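Uncharacterized protein (Parabacteroides merdae, PDB 4R7F) is of unknown function but has immunoglobulin-like beta-sandwich domains and a region related to the first domain of type 9 secretion system plug proteins. Local coordinates at residues 28-33 and 393-398; 185-190 and 372-377; 294-299 and 330-335; 305-310 and 322-327. All blocks are in the same frame, centred on the assembly; numbering follows the deposited sequence.

Contact 1: 28-33 and 393-398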
loop_
_atom_site.group_PDB
_atom_site.type_symbol
_atom_site.label_atom_id
_atom_site.label_comp_id
_atom_site.label_asym_id
_atom_site.label_seq_id
_atom_site.Cartn_x
_atom_site.Cartn_y
_atom_site.Cartn_z
ATOM N N GLU A 28 2.525 12.345 -1.178
ATOM C CA GLU A 28 3.880 12.787 -1.161
ATOM C C GLU A 28 3.954 14.183 -1.740
ATOM O O GLU A 28 3.146 14.560 -2.593
ATOM C CB GLU A 28 4.736 11.829 -1.957
ATOM C CG GLU A 28 4.599 10.376 -1.524
ATOM C CD GLU A 28 5.138 10.081 -0.139
ATOM O OE1 GLU A 28 6.056 10.776 0.337
ATOM O OE2 GLU A 28 4.643 9.113 0.452
ATOM N N PRO A 29 4.950 14.953 -1.309
ATOM C CA PRO A 29 5.081 16.335 -1.774
ATOM C C PRO A 29 5.747 16.437 -3.144
ATOM O O PRO A 29 6.798 17.048 -3.271
ATOM C CB PRO A 29 5.961 16.960 -0.684
ATOM C CG PRO A 29 6.866 15.824 -0.262
ATOM C CD PRO A 29 6.054 14.570 -0.396
ATOM N N TYR A 30 5.174 15.766 -4.129
ATOM C CA TYR A 30 5.566 15.947 -5.512
ATOM C C TYR A 30 4.405 15.765 -6.467
ATOM O O TYR A 30 3.441 15.002 -6.204
ATOM C CB TYR A 30 6.746 15.034 -5.919
ATOM C CG TYR A 30 6.606 13.572 -5.587
ATOM C CD1 TYR A 30 5.914 12.703 -6.423
ATOM C CD2 TYR A 30 7.204 13.041 -4.447
ATOM C CE1 TYR A 30 5.794 11.336 -6.119
ATOM C CE2 TYR A 30 7.091 11.681 -4.125
ATOM C CZ TYR A 30 6.375 10.827 -4.953
ATOM O OH TYR A 30 6.301 9.477 -4.643
ATOM N N ILE A 31 4.531 16.471 -7.590
ATOM C CA ILE A 31 3.632 16.345 -8.727
ATOM C C ILE A 31 4.398 16.300 -10.052
ATOM O O ILE A 31 5.577 16.651 -10.123
ATOM C CB ILE A 31 2.624 17.494 -8.749
ATOM C CG1 ILE A 31 3.321 18.849 -8.819
ATOM C CG2 ILE A 31 1.782 17.446 -7.483
ATOM C CD1 ILE A 31 2.372 20.019 -9.046
ATOM N N ALA A 32 3.724 15.844 -11.103
ATOM C CA ALA A 32 4.322 15.787 -12.439
ATOM C C ALA A 32 4.168 17.117 -13.122
ATOM O O ALA A 32 3.138 17.758 -12.964
ATOM C CB ALA A 32 3.658 14.714 -13.278
ATOM N N LEU A 33 5.203 17.521 -13.869
ATOM C CA LEU A 33 5.244 18.798 -14.593
ATOM C C LEU A 33 4.071 18.983 -15.576
ATOM O O LEU A 33 3.389 20.016 -15.560
ATOM C CB LEU A 33 6.568 18.887 -15.350
ATOM C CG LEU A 33 6.827 20.112 -16.202
ATOM C CD1 LEU A 33 6.909 21.362 -15.347
ATOM C CD2 LEU A 33 8.123 19.896 -16.958
ATOM N N VAL A 393 10.885 9.810 -9.685
ATOM C CA VAL A 393 10.647 9.771 -8.274
ATOM C C VAL A 393 9.705 8.639 -7.998
ATOM O O VAL A 393 8.845 8.356 -8.801
ATOM C CB VAL A 393 10.109 11.130 -7.778
ATOM C CG1 VAL A 393 8.796 11.465 -8.442
ATOM C CG2 VAL A 393 9.933 11.114 -6.272
ATOM N N THR A 394 9.885 7.955 -6.878
ATOM C CA THR A 394 8.980 6.887 -6.483
ATOM C C THR A 394 9.007 6.739 -4.963
ATOM O O THR A 394 9.979 7.099 -4.326
ATOM C CB THR A 394 9.340 5.549 -7.143
ATOM O OG1 THR A 394 8.256 4.648 -6.970
ATOM C CG2 THR A 394 10.567 4.893 -6.514
ATOM N N THR A 395 7.916 6.266 -4.381
ATOM C CA THR A 395 7.867 5.996 -2.953
ATOM C C THR A 395 7.505 4.505 -2.805
ATOM O O THR A 395 6.552 4.060 -3.395
ATOM C CB THR A 395 6.862 6.924 -2.232
ATOM O OG1 THR A 395 7.322 8.290 -2.279
ATOM C CG2 THR A 395 6.738 6.520 -0.802
ATOM N N VAL A 396 8.296 3.747 -2.054
ATOM C CA VAL A 396 8.091 2.314 -1.874
ATOM C C VAL A 396 7.870 2.012 -0.381
ATOM O O VAL A 396 8.466 2.643 0.474
ATOM C CB VAL A 396 9.277 1.524 -2.490
ATOM C CG1 VAL A 396 10.622 2.005 -1.959
ATOM C CG2 VAL A 396 9.125 0.036 -2.268
ATOM N N ARG A 397 6.956 1.099 -0.084
ATOM C CA ARG A 397 6.704 0.634 1.271
ATOM C C ARG A 397 7.084 -0.858 1.398
ATOM O O ARG A 397 7.464 -1.479 0.392
ATOM C CB ARG A 397 5.241 0.880 1.593
ATOM C CG ARG A 397 4.965 2.326 1.953
ATOM C CD ARG A 397 3.537 2.795 1.690
ATOM N NE ARG A 397 3.450 3.632 0.476
ATOM C CZ ARG A 397 3.244 4.953 0.440
ATOM N NH1 ARG A 397 3.061 5.653 1.554
ATOM N NH2 ARG A 397 3.199 5.584 -0.734
ATOM N N ASN A 398 7.001 -1.427 2.611
ATOM C CA ASN A 398 7.210 -2.894 2.850
ATOM C C ASN A 398 6.101 -3.659 3.612
ATOM O O ASN A 398 4.911 -3.556 3.304
ATOM C CB ASN A 398 8.531 -3.123 3.584
ATOM C CG ASN A 398 8.595 -2.381 4.901
ATOM O OD1 ASN A 398 8.155 -1.246 4.995
ATOM N ND2 ASN A 398 9.134 -3.024 5.923
#
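Tyr30 holds CG in the crowded position between its backbone N and carbonyl carbon (chi1 50°). Val393 turns CG2 anti to its own backbone N. These torsions make the two side chains meet tip to tip. Val393 CG2 sits over one face of the Tyr30 ring, 3.7 Å from the centroid and 16° off the normal, a CH-pi contact. Its other methyl, Val393 CG1, comes within 3.7 Å of Tyr30 CD1. Thr395 places OG1 beside its backbone N, at the edge of the tyrosine ring and in its plane. Thr395 OG1 and Tyr30 OH are hydrogen-bonded at 2.8 Å, and either may donate. Ser375 OG also bonds Thr395 OG1, so this hydroxyl is gripped twice. An alanine in place of Tyr30 would remove the ring and its hydroxyl, and would probably leave Val393 poorly packed and Thr395 with one bond fewer. Glu28 bends at chi2 and brings CG to 3.5 Å from Thr395 OG1. The main partner of its carboxylate is Asn189 ND2, while Glu28 OE2 has a long salt bridge of 4.0 Å to Arg397 NH1. Strand 30-32 pairs in parallel with strand 129-138. Strand 389-397 lies beside strand 373-380 in a three-stranded sheet. The segment axes run 9.4 Å apart at 132°, so side chains join two separate sheets.

Contact 2: 185-190 and 372-377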
loop_
_atom_site.group_PDB
_atom_site.type_symbol
_atom_site.label_atom_id
_atom_site.label_comp_id
_atom_site.label_asym_id
_atom_site.label_seq_id
_atom_site.Cartn_x
_atom_site.Cartn_y
_atom_site.Cartn_z
ATOM N N VAL A 185 17.377 9.725 -1.113
ATOM C CA VAL A 185 16.454 8.758 -0.545
ATOM C C VAL A 185 16.013 9.190 0.852
ATOM O O VAL A 185 16.825 9.450 1.726
ATOM C CB VAL A 185 17.109 7.360 -0.531
ATOM C CG1 VAL A 185 16.175 6.350 0.075
ATOM C CG2 VAL A 185 17.465 6.951 -1.958
ATOM N N TYR A 186 14.709 9.264 1.066
ATOM C CA TYR A 186 14.181 9.773 2.315
ATOM C C TYR A 186 13.331 8.720 2.962
ATOM O O TYR A 186 12.460 8.149 2.310
ATOM C CB TYR A 186 13.321 11.018 2.061
ATOM C CG TYR A 186 14.062 12.167 1.421
ATOM C CD1 TYR A 186 14.758 13.082 2.191
ATOM C CD2 TYR A 186 14.045 12.365 0.062
ATOM C CE1 TYR A 186 15.427 14.159 1.624
ATOM C CE2 TYR A 186 14.725 13.432 -0.520
ATOM C CZ TYR A 186 15.415 14.337 0.282
ATOM O OH TYR A 186 16.125 15.396 -0.265
ATOM N N GLN A 187 13.575 8.486 4.249
ATOM C CA GLN A 187 12.751 7.591 5.040
ATOM C C GLN A 187 11.683 8.409 5.725
ATOM O O GLN A 187 11.994 9.440 6.339
ATOM C CB GLN A 187 13.595 6.899 6.105
ATOM C CG GLN A 187 12.891 5.858 6.944
ATOM C CD GLN A 187 13.772 5.333 8.083
ATOM O OE1 GLN A 187 14.491 6.083 8.699
ATOM N NE2 GLN A 187 13.704 4.031 8.362
ATOM N N ASP A 188 10.429 7.960 5.615
ATOM C CA ASP A 188 9.282 8.607 6.279
ATOM C C ASP A 188 9.332 10.145 6.179
ATOM O O ASP A 188 9.097 10.856 7.157
ATOM C CB ASP A 188 9.133 8.136 7.742
ATOM C CG ASP A 188 8.992 6.617 7.861
ATOM O OD1 ASP A 188 8.435 6.012 6.936
ATOM O OD2 ASP A 188 9.468 6.017 8.854
ATOM N N ASN A 189 9.660 10.638 4.984
ATOM C CA ASN A 189 9.700 12.069 4.715
ATOM C C ASN A 189 10.610 12.905 5.633
ATOM O O ASN A 189 10.334 14.077 5.878
ATOM C CB ASN A 189 8.253 12.594 4.672
ATOM C CG ASN A 189 7.588 12.273 3.330
ATOM O OD1 ASN A 189 7.966 12.813 2.293
ATOM N ND2 ASN A 189 6.649 11.357 3.346
ATOM N N ARG A 190 11.679 12.278 6.128
ATOM C CA ARG A 190 12.614 12.911 7.055
ATOM C C ARG A 190 13.830 13.306 6.260
ATOM O O ARG A 190 14.390 12.486 5.502
ATOM C CB ARG A 190 13.052 11.946 8.143
ATOM C CG ARG A 190 12.006 11.717 9.219
ATOM C CD ARG A 190 12.341 10.528 10.129
ATOM N NE ARG A 190 13.680 10.658 10.695
ATOM C CZ ARG A 190 14.304 9.685 11.341
ATOM N NH1 ARG A 190 13.735 8.501 11.486
ATOM N NH2 ARG A 190 15.505 9.893 11.846
ATOM N N ASN A 372 7.572 1.170 6.898
ATOM C CA ASN A 372 8.092 2.520 6.626
ATOM C C ASN A 372 7.952 2.797 5.161
ATOM O O ASN A 372 7.738 1.882 4.371
ATOM C CB ASN A 372 9.570 2.617 7.002
ATOM C CG ASN A 372 9.787 2.607 8.493
ATOM O OD1 ASN A 372 9.190 3.398 9.247
ATOM N ND2 ASN A 372 10.612 1.704 8.935
ATOM N N GLU A 373 8.065 4.056 4.785
ATOM C CA GLU A 373 8.095 4.402 3.371
ATOM C C GLU A 373 9.423 5.055 3.020
ATOM O O GLU A 373 10.048 5.666 3.870
ATOM C CB GLU A 373 6.949 5.332 3.015
ATOM C CG GLU A 373 7.053 6.728 3.597
ATOM C CD GLU A 373 5.754 7.475 3.455
ATOM O OE1 GLU A 373 4.769 7.078 4.115
ATOM O OE2 GLU A 373 5.717 8.431 2.678
ATOM N N TYR A 374 9.833 4.925 1.765
ATOM C CA TYR A 374 11.079 5.482 1.289
ATOM C C TYR A 374 10.823 6.116 -0.043
ATOM O O TYR A 374 10.322 5.461 -0.935
ATOM C CB TYR A 374 12.121 4.385 1.109
ATOM C CG TYR A 374 12.432 3.710 2.393
ATOM C CD1 TYR A 374 11.660 2.661 2.853
ATOM C CD2 TYR A 374 13.454 4.151 3.194
ATOM C CE1 TYR A 374 11.937 2.041 4.067
ATOM C CE2 TYR A 374 13.747 3.518 4.398
ATOM C CZ TYR A 374 12.985 2.483 4.846
ATOM O OH TYR A 374 13.255 1.912 6.105
ATOM N N SER A 375 11.168 7.382 -0.171
ATOM C CA SER A 375 11.007 8.084 -1.437
ATOM C C SER A 375 12.396 8.274 -2.086
ATOM O O SER A 375 13.328 8.745 -1.445
ATOM C CB SER A 375 10.323 9.426 -1.215
ATOM O OG SER A 375 9.115 9.337 -0.471
ATOM N N ILE A 376 12.502 7.888 -3.346
ATOM C CA ILE A 376 13.729 7.896 -4.132
ATOM C C ILE A 376 13.543 8.941 -5.216
ATOM O O ILE A 376 12.628 8.845 -6.026
ATOM C CB ILE A 376 13.956 6.541 -4.771
ATOM C CG1 ILE A 376 14.029 5.480 -3.671
ATOM C CG2 ILE A 376 15.238 6.522 -5.608
ATOM C CD1 ILE A 376 13.807 4.091 -4.196
ATOM N N TYR A 377 14.358 9.983 -5.144
ATOM C CA TYR A 377 14.321 11.113 -6.055
ATOM C C TYR A 377 15.569 11.041 -6.908
ATOM O O TYR A 377 16.680 10.992 -6.375
ATOM C CB TYR A 377 14.388 12.437 -5.272
ATOM C CG TYR A 377 13.140 12.817 -4.495
ATOM C CD1 TYR A 377 12.781 12.160 -3.336
ATOM C CD2 TYR A 377 12.341 13.834 -4.926
ATOM C CE1 TYR A 377 11.632 12.518 -2.625
ATOM C CE2 TYR A 377 11.220 14.212 -4.234
ATOM C CZ TYR A 377 10.869 13.554 -3.080
ATOM O OH TYR A 377 9.737 13.955 -2.415
HETATM O O HOH W 1 9.697 9.300 2.399
HETATM O O HOH W 2 9.032 12.216 -0.200
#
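An antiparallel strand pair, with a type I' turn at the end of strand 181-187, makes up this buried contact. Strand 181-187 borders the middle strand, 373-380, of a three-stranded sheet. Tyr186 and Ser375 form the hydrogen-bonded pair. Tyr186 N gives to Ser375 O at 2.9 Å, and Ser375 N gives to Tyr186 O in return, both bonds in the carbonyl planes. On their face, the edge of the Tyr186 ring points at the face of Tyr377 in an offset edge-to-face pair. The planes stand at 88°, with centroids 5.4 Å apart. On the other face Gln187 lies alongside Tyr374, and Gln187 NE2 donates a bent bond of 3.1 Å to Tyr374 OH. Gln161 also binds that hydroxyl, and Asn193 holds Gln187 OE1. The turn runs from Gln187 to Arg190 and is closed by Arg190 N to Gln187 O. It gives Asp188 and Asn189 positive phi angles. Asp188 then grips Glu373 twice: its N donates to Glu373 O at 2.9 Å, and Asp188 OD1 takes Glu373 N at 2.9 Å, nearly along the C-O axis. One water accepts from Asn189 N and donates to Tyr186 O. A second donates to Asn189 OD1 and is bonded to Tyr377 OH, while Asn189 ND2 bonds Glu28 OE1. Ser375 OG bonds both waters, with Thr395 as its other partner. The Asn372 side chain is about 4 Å from a bound magnesium ion, and Asp188 touches Asp271, a magnesium ligand.

Contact 3: 294-299 and 330-335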
loop_
_atom_site.group_PDB
_atom_site.type_symbol
_atom_site.label_atom_id
_atom_site.label_comp_id
_atom_site.label_asym_id
_atom_site.label_seq_id
_atom_site.Cartn_x
_atom_site.Cartn_y
_atom_site.Cartn_z
ATOM N N HIS A 294 -0.098 18.146 25.850
ATOM C CA HIS A 294 0.999 17.875 26.743
ATOM C C HIS A 294 1.532 16.483 26.525
ATOM O O HIS A 294 0.810 15.495 26.731
ATOM C CB HIS A 294 0.585 17.982 28.212
ATOM C CG HIS A 294 0.072 19.324 28.594
ATOM N ND1 HIS A 294 0.857 20.280 29.200
ATOM C CD2 HIS A 294 -1.151 19.879 28.448
ATOM C CE1 HIS A 294 0.142 21.367 29.401
ATOM N NE2 HIS A 294 -1.072 21.157 28.937
ATOM N N PHE A 295 2.810 16.424 26.149
ATOM C CA PHE A 295 3.499 15.152 25.897
ATOM C C PHE A 295 4.406 14.852 27.058
ATOM O O PHE A 295 5.068 15.761 27.561
ATOM C CB PHE A 295 4.382 15.237 24.658
ATOM C CG PHE A 295 3.629 15.419 23.370
ATOM C CD1 PHE A 295 3.150 16.657 23.005
ATOM C CD2 PHE A 295 3.471 14.367 22.502
ATOM C CE1 PHE A 295 2.505 16.824 21.808
ATOM C CE2 PHE A 295 2.809 14.530 21.309
ATOM C CZ PHE A 295 2.332 15.760 20.958
ATOM N N THR A 296 4.479 13.577 27.425
ATOM C CA THR A 296 5.296 13.123 28.525
ATOM C C THR A 296 6.001 11.850 28.140
ATOM O O THR A 296 5.331 10.895 27.745
ATOM C CB THR A 296 4.425 12.846 29.774
ATOM O OG1 THR A 296 3.798 14.064 30.189
ATOM C CG2 THR A 296 5.268 12.375 30.895
ATOM N N LEU A 297 7.337 11.832 28.241
ATOM C CA LEU A 297 8.123 10.610 28.053
ATOM C C LEU A 297 8.880 10.286 29.326
ATOM O O LEU A 297 9.821 10.972 29.666
ATOM C CB LEU A 297 9.087 10.740 26.869
ATOM C CG LEU A 297 10.102 9.595 26.671
ATOM C CD1 LEU A 297 9.398 8.280 26.362
ATOM C CD2 LEU A 297 11.105 9.926 25.585
ATOM N N ALA A 298 8.454 9.237 30.031
ATOM C CA ALA A 298 9.040 8.869 31.331
ATOM C C ALA A 298 10.225 7.932 31.164
ATOM O O ALA A 298 10.056 6.793 30.858
ATOM C CB ALA A 298 8.003 8.220 32.237
ATOM N N CYS A 299 11.428 8.445 31.359
ATOM C CA CYS A 299 12.620 7.646 31.358
ATOM C C CYS A 299 13.642 8.524 31.965
ATOM O O CYS A 299 13.387 9.735 32.176
ATOM C CB CYS A 299 13.022 7.205 29.955
ATOM S SG CYS A 299 13.260 8.530 28.777
ATOM N N THR A 330 10.174 15.438 37.861
ATOM C CA THR A 330 9.316 14.308 37.541
ATOM C C THR A 330 10.039 13.154 36.912
ATOM O O THR A 330 9.423 12.123 36.768
ATOM C CB THR A 330 8.193 14.664 36.567
ATOM O OG1 THR A 330 8.762 15.261 35.398
ATOM C CG2 THR A 330 7.218 15.614 37.228
ATOM N N LYS A 331 11.316 13.334 36.559
ATOM C CA LYS A 331 12.096 12.406 35.727
ATOM C C LYS A 331 11.450 12.055 34.376
ATOM O O LYS A 331 11.306 10.882 34.004
ATOM C CB LYS A 331 12.445 11.142 36.506
ATOM C CG LYS A 331 13.146 11.392 37.833
ATOM C CD LYS A 331 14.461 12.137 37.666
ATOM C CE LYS A 331 14.969 12.635 39.023
ATOM N NZ LYS A 331 16.118 13.578 38.873
ATOM N N GLN A 332 11.087 13.093 33.638
ATOM C CA GLN A 332 10.378 12.940 32.373
ATOM C C GLN A 332 10.799 13.994 31.397
ATOM O O GLN A 332 11.084 15.130 31.783
ATOM C CB GLN A 332 8.901 13.103 32.599
ATOM C CG GLN A 332 8.342 12.097 33.595
ATOM C CD GLN A 332 6.901 12.371 33.907
ATOM O OE1 GLN A 332 6.455 13.528 33.934
ATOM N NE2 GLN A 332 6.163 11.318 34.154
ATOM N N TYR A 333 10.837 13.620 30.133
ATOM C CA TYR A 333 10.854 14.605 29.050
ATOM C C TYR A 333 9.416 15.118 28.913
ATOM O O TYR A 333 8.480 14.330 28.937
ATOM C CB TYR A 333 11.336 13.950 27.754
ATOM C CG TYR A 333 12.825 13.594 27.705
ATOM C CD1 TYR A 333 13.765 14.530 27.301
ATOM C CD2 TYR A 333 13.268 12.334 28.013
ATOM C CE1 TYR A 333 15.104 14.241 27.258
ATOM C CE2 TYR A 333 14.604 12.006 27.941
ATOM C CZ TYR A 333 15.532 12.958 27.559
ATOM O OH TYR A 333 16.893 12.648 27.478
ATOM N N GLU A 334 9.234 16.429 28.806
ATOM C CA GLU A 334 7.916 17.012 28.720
ATOM C C GLU A 334 7.881 18.182 27.773
ATOM O O GLU A 334 8.814 18.960 27.709
ATOM C CB GLU A 334 7.432 17.480 30.099
ATOM C CG GLU A 334 7.142 16.341 31.081
ATOM C CD GLU A 334 6.518 16.796 32.409
ATOM O OE1 GLU A 334 5.649 17.685 32.366
ATOM O OE2 GLU A 334 6.865 16.231 33.490
ATOM N N LYS A 335 6.772 18.302 27.051
ATOM C CA LYS A 335 6.535 19.423 26.179
ATOM C C LYS A 335 5.029 19.721 25.992
ATOM O O LYS A 335 4.183 18.806 25.891
ATOM C CB LYS A 335 7.226 19.184 24.825
ATOM C CG LYS A 335 7.255 20.410 23.911
ATOM C CD LYS A 335 8.141 20.187 22.691
ATOM C CE LYS A 335 8.558 21.483 22.033
ATOM N NZ LYS A 335 9.796 22.034 22.628
HETATM O O HOH W 3 3.849 17.258 29.720
#
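Tyr333 leaves the strand with CG beside its backbone N, and CB packs 4.0 Å from Leu297 CB. The two side chains run side by side on the same face. Beyond CG, Tyr333 CD2 is 4.0 Å from Leu297 CD2. Next along that edge, Tyr333 CE2 is 3.8 Å from Cys299 SG. The sulfur lies in the ring plane, 86° off the normal, so this is a sulfur-aromatic contact at the edge. Cys299 brings it there with SG in the crowded position between backbone N and carbonyl carbon. At the tip, Tyr333 OH bonds Leu302 N. Tyr326 meets the ring edge to face. Behind these side chains, two antiparallel strands are hydrogen-bonded. Leu297 N donates to Tyr333 O at 2.8 Å, and Tyr333 N returns a more bent bond to Leu297 O. Phe295 N meets Lys335 O at 2.8 Å, almost straight at 178°. Lys335 N answers to Phe295 O. Lys331 and Gln332 both face Asn327, a G1 beta bulge where the second strand begins. On the other face Thr296 and Glu334 lie alongside each other. A water donates to Phe295 O and to Glu334 OE1, and Thr330 OG1 donates to the anti lone pair of Glu334 OE2. The chemistry is therefore two-sided. Phe295, Leu297 and Tyr333 pack against strands 305-310 and 342-352, consistent with the interior of a beta sandwich. The face of Thr296 and Glu334 is polar and takes up water.

Contact 4: 305-310 and 322-327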
loop_
_atom_site.group_PDB
_atom_site.type_symbol
_atom_site.label_atom_id
_atom_site.label_comp_id
_atom_site.label_asym_id
_atom_site.label_seq_id
_atom_site.Cartn_x
_atom_site.Cartn_y
_atom_site.Cartn_z
ATOM N N GLY A 305 23.267 13.541 24.196
ATOM C CA GLY A 305 22.382 13.896 23.118
ATOM C C GLY A 305 21.140 14.567 23.598
ATOM O O GLY A 305 20.981 14.820 24.813
ATOM N N SER A 306 20.235 14.814 22.640
ATOM C CA SER A 306 18.955 15.458 22.925
ATOM C C SER A 306 17.803 14.710 22.290
ATOM O O SER A 306 17.986 13.996 21.307
ATOM C CB SER A 306 19.004 16.910 22.460
ATOM O OG SER A 306 20.041 17.607 23.151
ATOM N N VAL A 307 16.619 14.847 22.886
ATOM C CA VAL A 307 15.422 14.179 22.406
ATOM C C VAL A 307 14.541 15.202 21.737
ATOM O O VAL A 307 14.374 16.338 22.258
ATOM C CB VAL A 307 14.656 13.469 23.535
ATOM C CG1 VAL A 307 13.381 12.802 23.026
ATOM C CG2 VAL A 307 15.560 12.422 24.152
ATOM N N TYR A 308 14.023 14.812 20.568
ATOM C CA TYR A 308 13.159 15.635 19.742
ATOM C C TYR A 308 11.841 14.924 19.416
ATOM O O TYR A 308 11.802 13.746 19.052
ATOM C CB TYR A 308 13.838 15.960 18.431
ATOM C CG TYR A 308 15.040 16.840 18.541
ATOM C CD1 TYR A 308 16.286 16.311 18.903
ATOM C CD2 TYR A 308 14.952 18.206 18.291
ATOM C CE1 TYR A 308 17.394 17.108 18.994
ATOM C CE2 TYR A 308 16.074 19.003 18.371
ATOM C CZ TYR A 308 17.272 18.451 18.746
ATOM O OH TYR A 308 18.341 19.269 18.875
ATOM N N LEU A 309 10.762 15.679 19.514
ATOM C CA LEU A 309 9.449 15.205 19.111
ATOM C C LEU A 309 9.402 15.318 17.597
ATOM O O LEU A 309 9.855 16.283 17.008
ATOM C CB LEU A 309 8.402 16.061 19.804
ATOM C CG LEU A 309 6.922 15.740 19.785
ATOM C CD1 LEU A 309 6.616 14.265 19.976
ATOM C CD2 LEU A 309 6.295 16.588 20.893
ATOM N N ASN A 310 8.970 14.263 16.953
ATOM C CA ASN A 310 9.163 14.152 15.535
ATOM C C ASN A 310 7.866 13.722 14.847
ATOM O O ASN A 310 7.100 12.904 15.372
ATOM C CB ASN A 310 10.270 13.137 15.269
ATOM C CG ASN A 310 10.572 12.984 13.809
ATOM O OD1 ASN A 310 10.335 11.933 13.182
ATOM N ND2 ASN A 310 11.064 14.045 13.237
ATOM N N SER A 322 11.259 21.707 18.300
ATOM C CA SER A 322 10.780 20.332 18.475
ATOM C C SER A 322 11.579 19.599 19.554
ATOM O O SER A 322 11.210 18.522 19.993
ATOM C CB SER A 322 10.852 19.597 17.156
ATOM O OG SER A 322 12.204 19.536 16.692
ATOM N N LYS A 323 12.680 20.202 19.981
ATOM C CA LYS A 323 13.501 19.638 21.055
ATOM C C LYS A 323 12.710 19.588 22.360
ATOM O O LYS A 323 11.904 20.445 22.629
ATOM C CB LYS A 323 14.736 20.495 21.243
ATOM C CG LYS A 323 15.777 19.928 22.200
ATOM C CD LYS A 323 17.049 20.749 22.049
ATOM C CE LYS A 323 18.070 20.326 23.074
ATOM N NZ LYS A 323 19.168 21.300 23.189
HETATM N N MSE A 324 12.941 18.560 23.144
HETATM C CA MSE A 324 12.258 18.384 24.410
HETATM C C MSE A 324 13.162 18.632 25.598
HETATM O O MSE A 324 14.298 18.126 25.692
HETATM C CB MSE A 324 11.762 16.955 24.367
HETATM C CG MSE A 324 10.459 16.945 23.509
HETATM SE SE MSE A 324 9.746 15.234 23.894
HETATM C CE MSE A 324 8.461 15.806 25.226
ATOM N N GLY A 325 12.644 19.402 26.536
ATOM C CA GLY A 325 13.334 19.648 27.786
ATOM C C GLY A 325 13.130 18.476 28.697
ATOM O O GLY A 325 12.203 17.708 28.510
ATOM N N TYR A 326 13.979 18.360 29.705
ATOM C CA TYR A 326 13.869 17.258 30.673
ATOM C C TYR A 326 13.511 17.839 32.022
ATOM O O TYR A 326 14.146 18.753 32.518
ATOM C CB TYR A 326 15.156 16.440 30.751
ATOM C CG TYR A 326 14.973 15.159 31.518
ATOM C CD1 TYR A 326 14.401 14.043 30.919
ATOM C CD2 TYR A 326 15.328 15.074 32.858
ATOM C CE1 TYR A 326 14.180 12.880 31.647
ATOM C CE2 TYR A 326 15.117 13.919 33.583
ATOM C CZ TYR A 326 14.533 12.830 32.983
ATOM O OH TYR A 326 14.326 11.690 33.713
ATOM N N ASN A 327 12.424 17.335 32.571
ATOM C CA ASN A 327 11.972 17.695 33.871
ATOM C C ASN A 327 12.619 16.777 34.924
ATOM O O ASN A 327 12.195 15.638 35.114
ATOM C CB ASN A 327 10.446 17.575 33.927
ATOM C CG ASN A 327 9.881 18.033 35.260
ATOM O OD1 ASN A 327 10.564 18.011 36.274
ATOM N ND2 ASN A 327 8.691 18.524 35.237
HETATM O O HOH W 4 16.405 16.767 24.906
#
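Ser306 begins the contact, its OG lying 3.4 Å from Lys323 CE. Val307 follows, and both its backbone polar atoms are tied to Met324, one directly and one through a water. Val307 O accepts from Met324 N at 2.8 Å, in the carbonyl plane. Val307 N gives to the water, which donates in turn to Met324 O. The residue at 324 is selenomethionine in the crystal. Tyr308 comes next, and its ring packs against Lys323. The extended Lys323 chain crosses the ring obliquely, with Lys323 CG over one face, 4.2 Å from the centroid and 23° off the normal. Lys323 CD goes on to 3.7 Å from Tyr308 OH. At the ring edge, Tyr308 CD2 is 3.4 Å from Ser322 OG, a hydroxyl already bonded to Val317 O and Asp319 N. A serine in place of Tyr308 would take away the ring, and would probably leave the methylene chain of Lys323 without its flat support. Leu309 N then donates to Ser322 O at 2.9 Å, from 30° above the carbonyl plane. Leu309 CB also packs 4.3 Å from Met324 CG. Strand 305-310 pairs with strand 342-352, while the other segment runs on into strand 325-327 of a different sheet. The two backbone bonds and the single bridge between Tyr308 and Lys323 thus fasten segment 322-327 to strand 305-310. The lysine sets its apolar stem against the tyrosine, so this grip is likely to rest on packing more than on charge.

The four contacts nest along the chain: contact 1 encloses contact 2, which encloses contact 3, which encloses contact 4. They fall into two groups. Contacts 1 and 2 have centres 9 Å apart and share the sheet of strands 373-380 and 389-397. Glu28 OE2 and Glu373 OE2 lie 2.6 Å apart there, two acids that probably share a proton. Contacts 3 and 4 are also 9 Å apart between centres, tied by Lys335 NZ to Lys323 O and by Tyr326 OH to Cys299 O. The centres of contacts 1 and 3 are 35 Å apart. Contacts 2 and 4 touch lightly through Arg190 and Asn310. Contact 1 sets the C-terminal strand 389-397 beside strand 30-32 near the N-terminus, closing the long loop that holds the other three.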